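Local atomic coordinates of putative hydroxymethylglutaryl-CoA synthase (Streptococcus mutans, PDB entry 3SQZ), a protein that probably catalyses the condensation of acetyl-CoA with acetoacetyl-CoA to hydroxymethylglutaryl-CoA, as thiolase-fold synthases of its family do, and is captured here with coenzyme A bound. Residues A[175-180]-A[184-189]; A[75-80]-A[371-376]; A[237-242]-A[264-269]. All coordinates share one frame; numbering follows the deposited sequence.

Overall arrangement
Reading from the N terminus, residues 75-80 form the opening side of contact 2, which closes only when the chain returns at 371-376; the other two contacts lie inside this long loop. Contact 1 (175-180 with 184-189) closes first, in the loop between the neighbouring antiparallel strands 166-175 and 188-198 of the large mixed sheet. Contact 3 (237-242 with 264-269) follows in series and joins helix 232-254 to the outermost strand 263-266 of that same sheet. Contacts 1 and 2 touch, since Leu76 packs on the backbone of 184-187. Contact 1 also meets contact 3, through Thr186 and Pro269, whereas contacts 2 and 3 stay about 7 Å apart at their nearest atoms.

Contact 1 (A[175-180]-A[184-189]); sequences AKYGIG and ESTQGA. With COA (coenzyme A), chain D.
Gln187 reaches back across the loop with its amide oxygen and takes two backbone N-H groups at once. Tyr177 N lies 2.8 Å from Gln187 OE1, in the carbonyl plane on a lone pair, and Gly178 N donates to the same oxygen from somewhat out of that plane; both hydrogen bonds are nearly straight (167° and 166° at the hydrogen). The side chain is extended beyond CG (chi2 176°), and this carries OE1 to the bend, while its NE2 bonds to Tyr381 of helix 378-385. Two residues further on, Gly180 N sits 2.9 Å from Glu184 OE2 and comes from above the carboxylate plane. That carboxylate is also held by Arg60 in a salt bridge and by Tyr381. At the strand ends, Ala175 and Gly188 form an antiparallel hydrogen-bonded pair, with Ala175 N 2.8 Å from Gly188 O. The ring of Tyr177 leans over 184-189, with Thr186 OG1 over one face and the CG of Gln187 at its edge, 3.7 Å from Tyr177 CD2. Coenzyme A uses the two polar ends: Tyr177 OH donates to its O5P at 2.6 Å, and its N8P donates to Thr186 OG1 at 2.9 Å. The pantetheine arm is thus gripped at both amides by a loop joining adjacent strands of the thiolase fold, part of the coenzyme A pocket.

Contact 2 (A[75-80]-A[371-376]); sequences ALSIAP and KRRTPL
Ser77 and Arg373 mark the closest approach of the two backbones, yet their CA atoms remain 8.2 Å apart; no backbone hydrogen bond links the segments, and Arg373 and Leu376, flanking the short strand 374-375, reach across with their side chains. The polar half of the contact is a single hydrogen bond from Arg373 NH1 to Ser77 OG, 2.8 Å long and bent at the hydrogen to 131°. The hydroxyl meets the guanidinium near its edge, tilted 20° from the plane. Arg373 gets there by a kink in an otherwise extended chain: chi3 of -60° turns the guanidinium across the gap after the first part of the side chain has run toward strand 75-78. The group is held from several directions, because NH1 also bonds to the carbonyl oxygen of Gln307 and NE to that of Leu370; its rotation is therefore well fixed. Ser77 OG is itself shared, with a further hydrogen bond to the hydroxyl of Ser46. Beside this polar pair lies a small apolar one. A single methyl of Leu376, CD1, touches Ile78 at its branch point, coming 3.8 Å from Ile78 CG2 and 4.1 Å from Ile78 CB, while the longer CG1-CD1 arm leads away. All four side chains are buried. Between the two segments runs strand 49-52, the middle member of a three-stranded mixed sheet, antiparallel to 75-78 and parallel to 374-375; Val50 packs on Arg373 and Tyr49 on Leu376. Helix 378-385 closes the apolar end, where Tyr381 and Phe385 meet Ile78 and Ile384 meets Leu376.

Contact 3 (A[237-242]-A[264-269]); sequences KQYLDM and FCFHLP
The carbonyl oxygen of His267 receives the hydroxyl of Tyr239, the one hydrogen bond between 237-242 and 264-269, made to the residue just after strand 263-266. Tyr239 OH lies 3.0 Å from His267 O, in the carbonyl plane on a lone pair, with a C=O...donor angle of 141°. A first torsion that sets CG of Tyr239 opposite the backbone N (chi1 169°) directs the ring toward His267, whose CA is 9.4 Å from the CA of Tyr239. The same hydroxyl rests 3.4 Å from Phe266 CB, where the two side chains cross at about a right angle. Further back on the ring, in one of two modelled conformations of each residue, Tyr239 CE2 approaches His267 CD2 at 4.0 Å. Here helix 232-254 lies over the face of the large sheet that carries Phe264, Phe266 and Phe339, at its outermost strands, next to a predicted active-site residue: His267 is the probable proton donor or acceptor, and Tyr239 itself touches the bound coenzyme A. Outside the two segments, Phe339 of strand 335-342 meets the tyrosine ring edge-to-face, and Leu273 of helix 271-279 packs on it too.

Contact 1 (A[175-180]-A[184-189])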
loop_
_atom_site.group_PDB
_atom_site.type_symbol
_atom_site.label_atom_id
_atom_site.label_comp_id
_atom_site.label_asym_id
_atom_site.label_seq_id
_atom_site.Cartn_x
_atom_site.Cartn_y
_atom_site.Cartn_z
ATOM N N ALA A 175 -7.408 5.890 -2.960
ATOM C CA ALA A 175 -8.670 5.442 -2.397
ATOM C C ALA A 175 -9.637 6.615 -2.382
ATOM O O ALA A 175 -9.448 7.589 -1.655
ATOM C CB ALA A 175 -8.464 4.872 -1.011
ATOM N N LYS A 176 -10.670 6.505 -3.213
ATOM C CA LYS A 176 -11.590 7.593 -3.497
ATOM C C LYS A 176 -13.002 7.023 -3.415
ATOM O O LYS A 176 -13.369 6.159 -4.221
ATOM C CB LYS A 176 -11.271 8.137 -4.896
ATOM C CG LYS A 176 -12.092 9.320 -5.346
ATOM C CD LYS A 176 -11.597 9.882 -6.680
ATOM C CE LYS A 176 -10.190 10.453 -6.552
ATOM N NZ LYS A 176 -9.691 11.040 -7.831
ATOM N N TYR A 177 -13.788 7.490 -2.445
ATOM C CA TYR A 177 -15.085 6.887 -2.152
ATOM C C TYR A 177 -16.265 7.787 -2.487
ATOM O O TYR A 177 -17.354 7.290 -2.767
ATOM C CB TYR A 177 -15.186 6.480 -0.688
ATOM C CG TYR A 177 -14.381 5.271 -0.274
ATOM C CD1 TYR A 177 -14.993 4.037 -0.079
ATOM C CD2 TYR A 177 -13.023 5.371 -0.033
ATOM C CE1 TYR A 177 -14.265 2.944 0.346
ATOM C CE2 TYR A 177 -12.285 4.285 0.378
ATOM C CZ TYR A 177 -12.906 3.075 0.573
ATOM O OH TYR A 177 -12.151 2.003 1.002
ATOM N N GLY A 178 -16.066 9.102 -2.418
ATOM C CA GLY A 178 -17.110 10.046 -2.764
ATOM C C GLY A 178 -17.568 10.927 -1.615
ATOM O O GLY A 178 -17.597 10.521 -0.448
ATOM N N ILE A 179 -17.933 12.153 -1.957
ATOM C CA ILE A 179 -18.443 13.099 -0.979
ATOM C C ILE A 179 -19.708 12.572 -0.306
ATOM O O ILE A 179 -20.647 12.148 -0.981
ATOM C CB ILE A 179 -18.754 14.448 -1.649
ATOM C CG1 ILE A 179 -17.465 15.057 -2.202
ATOM C CG2 ILE A 179 -19.446 15.392 -0.668
ATOM C CD1 ILE A 179 -17.678 16.255 -3.093
ATOM N N GLY A 180 -19.736 12.608 1.025
ATOM C CA GLY A 180 -20.932 12.252 1.763
ATOM C C GLY A 180 -21.121 10.760 1.972
ATOM O O GLY A 180 -22.086 10.348 2.606
ATOM N N GLU A 184 -15.885 8.075 2.746
ATOM C CA GLU A 184 -15.147 9.313 2.545
ATOM C C GLU A 184 -14.031 9.466 3.572
ATOM O O GLU A 184 -12.957 10.010 3.278
ATOM C CB GLU A 184 -16.088 10.516 2.611
ATOM C CG GLU A 184 -15.425 11.778 2.118
ATOM C CD GLU A 184 -16.334 12.997 2.132
ATOM O OE1 GLU A 184 -15.946 14.005 1.511
ATOM O OE2 GLU A 184 -17.423 12.967 2.751
ATOM N N SER A 185 -14.292 8.982 4.781
ATOM C CA SER A 185 -13.324 9.075 5.857
ATOM C C SER A 185 -12.186 8.059 5.746
ATOM O O SER A 185 -11.240 8.133 6.527
ATOM C CB SER A 185 -14.027 8.901 7.196
ATOM O OG SER A 185 -14.694 7.659 7.218
ATOM N N THR A 186 -12.288 7.111 4.812
ATOM C CA THR A 186 -11.235 6.114 4.602
ATOM C C THR A 186 -10.627 6.234 3.208
ATOM O O THR A 186 -10.294 5.230 2.554
ATOM C CB THR A 186 -11.717 4.671 4.890
ATOM O OG1 THR A 186 -12.823 4.331 4.046
ATOM C CG2 THR A 186 -12.142 4.552 6.340
ATOM N N GLN A 187 -10.450 7.482 2.783
ATOM C CA GLN A 187 -9.754 7.806 1.543
ATOM C C GLN A 187 -8.245 7.898 1.789
ATOM O O GLN A 187 -7.787 7.745 2.927
ATOM C CB GLN A 187 -10.350 9.086 0.949
ATOM C CG GLN A 187 -11.758 8.818 0.426
ATOM C CD GLN A 187 -12.505 10.019 -0.116
ATOM O OE1 GLN A 187 -13.280 9.881 -1.062
ATOM N NE2 GLN A 187 -12.323 11.187 0.496
ATOM N N GLY A 188 -7.463 8.107 0.730
ATOM C CA GLY A 188 -6.023 8.218 0.860
ATOM C C GLY A 188 -5.336 8.037 -0.478
ATOM O O GLY A 188 -5.990 7.834 -1.506
ATOM N N ALA A 189 -4.012 8.124 -0.475
ATOM C CA ALA A 189 -3.246 8.007 -1.712
ATOM C C ALA A 189 -1.803 7.682 -1.383
ATOM O O ALA A 189 -1.238 8.252 -0.449
ATOM C CB ALA A 189 -3.312 9.300 -2.503
HETATM N N1A COA D . -16.509 8.274 19.465
HETATM C C2A COA D . -15.766 7.166 19.257
HETATM N N3A COA D . -16.109 6.281 18.250
HETATM C C4A COA D . -17.197 6.536 17.474
HETATM C C5A COA D . -17.971 7.677 17.684
HETATM C C6A COA D . -17.637 8.537 18.661
HETATM N N6A COA D . -18.418 9.717 18.885
HETATM N N7A COA D . -18.993 7.684 16.769
HETATM C C8A COA D . -18.881 6.591 16.008
HETATM N N9A COA D . -17.755 5.871 16.480
HETATM C C1B COA D . -17.175 4.691 15.854
HETATM C C2B COA D . -17.620 3.226 16.119
HETATM O O2B COA D . -18.317 2.715 17.164
HETATM C C3B COA D . -16.639 2.465 15.245
HETATM O O3B COA D . -15.693 1.573 15.684
HETATM P P3B COA D . -16.050 0.139 16.136
HETATM O O7A COA D . -16.331 -0.740 14.862
HETATM O O8A COA D . -14.771 -0.358 16.879
HETATM O O9A COA D . -17.246 0.172 17.052
HETATM C C4B COA D . -16.454 3.403 14.113
HETATM O O4B COA D . -16.173 4.641 14.796
HETATM C C5B COA D . -17.122 3.299 12.784
HETATM O O5B COA D . -18.470 3.578 13.049
HETATM P P1A COA D . -19.532 3.532 11.878
HETATM O O1A COA D . -19.507 2.115 11.179
HETATM O O2A COA D . -20.909 3.849 12.425
HETATM O O3A COA D . -19.067 4.643 10.835
HETATM P P2A COA D . -19.537 4.711 9.319
HETATM O O4A COA D . -21.020 4.207 9.162
HETATM O O5A COA D . -19.419 6.135 8.828
HETATM O O6A COA D . -18.586 3.768 8.443
HETATM C CBP COA D . -16.542 2.638 7.775
HETATM C CCP COA D . -17.254 3.497 8.790
HETATM C CDP COA D . -17.229 1.316 7.693
HETATM C CEP COA D . -15.103 2.424 8.179
HETATM C CAP COA D . -16.604 3.356 6.457
HETATM O OAP COA D . -15.770 4.443 6.424
HETATM C C9P COA D . -16.358 2.441 5.273
HETATM O O9P COA D . -17.200 1.649 4.862
HETATM N N8P COA D . -15.053 2.602 4.607
HETATM C C7P COA D . -14.617 1.682 3.573
HETATM C C6P COA D . -14.238 0.311 4.093
HETATM C C5P COA D . -13.643 -0.599 3.017
HETATM O O5P COA D . -13.140 -0.142 2.017
HETATM N N4P COA D . -13.610 -2.017 3.258
HETATM C C3P COA D . -12.949 -2.906 2.292
HETATM C C2P COA D . -11.668 -3.552 2.741
HETATM S S1P COA D . -11.683 -4.283 4.345
#

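Contact 2 (A[75-80]-A[371-376])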
loop_
_atom_site.group_PDB
_atom_site.type_symbol
_atom_site.label_atom_id
_atom_site.label_comp_id
_atom_site.label_asym_id
_atom_site.label_seq_id
_atom_site.Cartn_x
_atom_site.Cartn_y
_atom_site.Cartn_z
ATOM N N ALA A 75 -5.499 12.060 9.641
ATOM C CA ALA A 75 -5.413 12.814 8.402
ATOM C C ALA A 75 -5.303 11.849 7.236
ATOM O O ALA A 75 -4.924 10.692 7.414
ATOM C CB ALA A 75 -4.205 13.751 8.435
ATOM N N LEU A 76 -5.617 12.333 6.041
ATOM C CA LEU A 76 -5.642 11.534 4.809
ATOM C C LEU A 76 -4.863 12.255 3.716
ATOM O O LEU A 76 -5.067 13.454 3.551
ATOM C CB LEU A 76 -7.082 11.405 4.297
ATOM C CG LEU A 76 -8.194 11.040 5.276
ATOM C CD1 LEU A 76 -9.540 11.061 4.559
ATOM C CD2 LEU A 76 -7.935 9.680 5.895
ATOM N N SER A 77 -4.070 11.540 2.924
ATOM C CA SER A 77 -3.459 12.144 1.751
ATOM C C SER A 77 -4.484 12.339 0.646
ATOM O O SER A 77 -5.292 11.450 0.370
ATOM C CB SER A 77 -2.328 11.278 1.211
ATOM O OG SER A 77 -1.252 11.249 2.131
ATOM N N ILE A 78 -4.412 13.495 -0.008
ATOM C CA ILE A 78 -5.293 13.840 -1.116
ATOM C C ILE A 78 -4.437 14.072 -2.349
ATOM O O ILE A 78 -3.442 14.796 -2.298
ATOM C CB ILE A 78 -6.124 15.104 -0.792
ATOM C CG1 ILE A 78 -7.083 14.830 0.374
ATOM C CG2 ILE A 78 -6.868 15.607 -2.029
ATOM C CD1 ILE A 78 -8.052 13.686 0.141
ATOM N N ALA A 79 -4.824 13.443 -3.456
ATOM C CA ALA A 79 -4.090 13.552 -4.713
ATOM C C ALA A 79 -4.852 14.414 -5.713
ATOM O O ALA A 79 -6.051 14.221 -5.905
ATOM C CB ALA A 79 -3.858 12.177 -5.311
ATOM N N PRO A 80 -4.158 15.360 -6.363
ATOM C CA PRO A 80 -4.756 16.109 -7.468
ATOM C C PRO A 80 -4.777 15.235 -8.718
ATOM O O PRO A 80 -4.156 14.175 -8.756
ATOM C CB PRO A 80 -3.771 17.257 -7.663
ATOM C CG PRO A 80 -2.447 16.625 -7.348
ATOM C CD PRO A 80 -2.724 15.659 -6.214
ATOM N N LYS A 371 4.442 15.835 7.299
ATOM C CA LYS A 371 3.965 17.125 7.798
ATOM C C LYS A 371 4.121 18.237 6.771
ATOM O O LYS A 371 3.471 19.270 6.883
ATOM C CB LYS A 371 4.665 17.509 9.102
ATOM C CG LYS A 371 4.190 16.738 10.312
ATOM C CD LYS A 371 4.863 17.275 11.563
ATOM C CE LYS A 371 4.276 16.696 12.844
ATOM N NZ LYS A 371 4.637 15.266 13.016
ATOM N N ARG A 372 4.976 18.036 5.771
ATOM C CA ARG A 372 5.142 19.022 4.710
ATOM C C ARG A 372 3.931 19.137 3.795
ATOM O O ARG A 372 3.805 20.121 3.078
ATOM C CB ARG A 372 6.389 18.737 3.873
ATOM C CG ARG A 372 7.669 18.686 4.663
ATOM C CD ARG A 372 8.825 18.286 3.777
ATOM N NE ARG A 372 10.055 18.200 4.548
ATOM C CZ ARG A 372 11.196 17.703 4.087
ATOM N NH1 ARG A 372 11.276 17.247 2.844
ATOM N NH2 ARG A 372 12.261 17.665 4.874
ATOM N N ARG A 373 3.054 18.139 3.784
ATOM C CA ARG A 373 1.899 18.189 2.899
ATOM C C ARG A 373 1.084 19.451 3.163
ATOM O O ARG A 373 0.963 19.918 4.309
ATOM C CB ARG A 373 1.002 16.965 3.097
ATOM C CG ARG A 373 1.579 15.674 2.534
ATOM C CD ARG A 373 0.753 14.455 2.931
ATOM N NE ARG A 373 0.706 14.336 4.384
ATOM C CZ ARG A 373 -0.130 13.549 5.056
ATOM N NH1 ARG A 373 -0.980 12.763 4.420
ATOM N NH2 ARG A 373 -0.108 13.551 6.387
ATOM N N THR A 374 0.511 20.002 2.099
ATOM C CA THR A 374 -0.306 21.201 2.188
ATOM C C THR A 374 -1.714 20.849 2.637
ATOM O O THR A 374 -2.398 20.082 1.966
ATOM C CB THR A 374 -0.330 21.894 0.812
ATOM O OG1 THR A 374 0.982 22.392 0.526
ATOM C CG2 THR A 374 -1.358 23.025 0.741
ATOM N N PRO A 375 -2.157 21.415 3.773
ATOM C CA PRO A 375 -3.519 21.104 4.216
ATOM C C PRO A 375 -4.548 21.756 3.303
ATOM O O PRO A 375 -4.369 22.884 2.866
ATOM C CB PRO A 375 -3.587 21.698 5.625
ATOM C CG PRO A 375 -2.155 21.817 6.051
ATOM C CD PRO A 375 -1.411 22.166 4.795
ATOM N N LEU A 376 -5.623 21.039 3.020
ATOM C CA LEU A 376 -6.689 21.562 2.187
ATOM C C LEU A 376 -7.930 21.842 3.004
ATOM O O LEU A 376 -8.272 21.081 3.905
ATOM C CB LEU A 376 -7.059 20.551 1.101
ATOM C CG LEU A 376 -5.996 20.334 0.032
ATOM C CD1 LEU A 376 -6.369 19.167 -0.881
ATOM C CD2 LEU A 376 -5.776 21.608 -0.778
#

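Contact 3 (A[237-242]-A[264-269])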
loop_
_atom_site.group_PDB
_atom_site.type_symbol
_atom_site.label_atom_id
_atom_site.label_comp_id
_atom_site.label_asym_id
_atom_site.label_seq_id
_atom_site.Cartn_x
_atom_site.Cartn_y
_atom_site.Cartn_z
ATOM N N LYS A 237 -16.608 -7.851 8.815
ATOM C CA LYS A 237 -16.871 -9.220 9.247
ATOM C C LYS A 237 -16.133 -10.241 8.378
ATOM O O LYS A 237 -15.596 -11.230 8.883
ATOM C CB LYS A 237 -18.370 -9.510 9.235
ATOM C CG LYS A 237 -18.744 -10.928 9.657
ATOM N N GLN A 238 -16.113 -10.010 7.068
ATOM C CA GLN A 238 -15.453 -10.933 6.150
ATOM C C GLN A 238 -13.936 -10.852 6.270
ATOM O O GLN A 238 -13.248 -11.870 6.190
ATOM C CB GLN A 238 -15.923 -10.688 4.722
ATOM C CG GLN A 238 -17.362 -11.114 4.521
ATOM C CD GLN A 238 -17.543 -12.606 4.699
ATOM O OE1 GLN A 238 -16.808 -13.403 4.116
ATOM N NE2 GLN A 238 -18.510 -12.992 5.526
ATOM N N TYR A 239 -13.415 -9.643 6.433
ATOM C CA TYR A 239 -11.978 -9.444 6.696
ATOM C C TYR A 239 -11.592 -10.285 7.917
ATOM O O TYR A 239 -10.602 -11.024 7.889
ATOM C CB TYR A 239 -11.675 -7.935 6.882
ATOM C CG TYR A 239 -10.300 -7.459 7.414
ATOM C CD1 TYR A 239 -9.932 -7.661 8.744
ATOM C CD2 TYR A 239 -9.421 -6.713 6.608
ATOM C CE1 TYR A 239 -8.709 -7.180 9.247
ATOM C CE2 TYR A 239 -8.190 -6.227 7.105
ATOM C CZ TYR A 239 -7.837 -6.463 8.425
ATOM O OH TYR A 239 -6.633 -5.987 8.934
ATOM N N LEU A 240 -12.378 -10.179 8.986
ATOM C CA LEU A 240 -12.063 -10.896 10.221
ATOM C C LEU A 240 -12.235 -12.409 10.106
ATOM O O LEU A 240 -11.452 -13.165 10.678
ATOM C CB LEU A 240 -12.872 -10.337 11.396
ATOM C CG LEU A 240 -12.534 -8.893 11.757
ATOM C CD1 LEU A 240 -13.522 -8.348 12.776
ATOM C CD2 LEU A 240 -11.110 -8.787 12.291
ATOM N N ASP A 241 -13.238 -12.862 9.357
ATOM C CA ASP A 241 -13.430 -14.300 9.192
ATOM C C ASP A 241 -12.364 -14.935 8.296
ATOM O O ASP A 241 -11.902 -16.047 8.558
ATOM C CB ASP A 241 -14.821 -14.632 8.663
ATOM C CG ASP A 241 -15.094 -16.121 8.690
ATOM O OD1 ASP A 241 -15.189 -16.677 9.804
ATOM O OD2 ASP A 241 -15.195 -16.737 7.609
ATOM N N MET A 242 -11.977 -14.242 7.230
ATOM C CA MET A 242 -10.906 -14.751 6.392
ATOM C C MET A 242 -9.578 -14.723 7.139
ATOM O O MET A 242 -8.755 -15.616 6.972
ATOM C CB MET A 242 -10.848 -13.997 5.073
ATOM C CG MET A 242 -12.087 -14.253 4.242
ATOM S SD MET A 242 -11.940 -13.726 2.536
ATOM C CE MET A 242 -10.799 -14.933 1.865
ATOM N N PHE A 264 3.133 -8.764 13.983
ATOM C CA PHE A 264 2.132 -9.156 12.995
ATOM C C PHE A 264 1.671 -7.894 12.274
ATOM O O PHE A 264 1.316 -6.910 12.929
ATOM C CB PHE A 264 0.946 -9.847 13.688
ATOM C CG PHE A 264 0.342 -10.996 12.894
ATOM C CD1 PHE A 264 -0.229 -10.773 11.651
ATOM C CD2 PHE A 264 0.327 -12.293 13.403
ATOM C CE1 PHE A 264 -0.780 -11.821 10.915
ATOM C CE2 PHE A 264 -0.230 -13.346 12.678
ATOM C CZ PHE A 264 -0.792 -13.111 11.433
ATOM N N CYS A 265 1.701 -7.907 10.942
ATOM C CA CYS A 265 1.250 -6.777 10.122
ATOM C C CYS A 265 -0.044 -7.135 9.414
ATOM O O CYS A 265 -0.213 -8.262 8.950
ATOM C CB CYS A 265 2.295 -6.411 9.074
ATOM S SG CYS A 265 3.810 -5.734 9.758
ATOM N N PHE A 266 -0.933 -6.153 9.317
ATOM C CA PHE A 266 -2.251 -6.335 8.731
ATOM C C PHE A 266 -2.512 -5.343 7.624
ATOM O O PHE A 266 -1.975 -4.246 7.611
ATOM C CB PHE A 266 -3.327 -6.147 9.799
ATOM C CG PHE A 266 -3.161 -7.060 10.969
ATOM C CD1 PHE A 266 -3.808 -8.283 11.012
ATOM C CD2 PHE A 266 -2.314 -6.718 12.012
ATOM C CE1 PHE A 266 -3.628 -9.139 12.083
ATOM C CE2 PHE A 266 -2.124 -7.573 13.083
ATOM C CZ PHE A 266 -2.789 -8.783 13.126
ATOM N N HIS A 267 -3.372 -5.708 6.693
ATOM C CA HIS A 267 -3.895 -4.771 5.726
ATOM C C HIS A 267 -4.527 -3.590 6.483
ATOM O O HIS A 267 -5.170 -3.808 7.524
ATOM C CB HIS A 267 -4.918 -5.490 4.847
ATOM C CG HIS A 267 -5.685 -4.572 3.961
ATOM N ND1 HIS A 267 -5.071 -3.619 3.180
ATOM C CD2 HIS A 267 -7.014 -4.440 3.750
ATOM C CE1 HIS A 267 -5.992 -2.936 2.527
ATOM N NE2 HIS A 267 -7.179 -3.415 2.852
ATOM N N LEU A 268 -4.369 -2.373 5.965
ATOM C CA LEU A 268 -4.677 -1.146 6.710
ATOM C C LEU A 268 -5.577 -0.156 5.961
ATOM O O LEU A 268 -5.160 0.949 5.613
ATOM C CB LEU A 268 -3.368 -0.451 7.120
ATOM C CG LEU A 268 -2.801 -0.866 8.473
ATOM C CD1 LEU A 268 -1.343 -0.468 8.608
ATOM C CD2 LEU A 268 -3.632 -0.224 9.563
ATOM N N PRO A 269 -6.833 -0.537 5.720
ATOM C CA PRO A 269 -7.755 0.432 5.112
ATOM C C PRO A 269 -8.091 1.556 6.089
ATOM O O PRO A 269 -8.363 2.675 5.674
ATOM C CB PRO A 269 -8.992 -0.411 4.788
ATOM C CG PRO A 269 -8.935 -1.546 5.753
ATOM C CD PRO A 269 -7.477 -1.828 6.009
#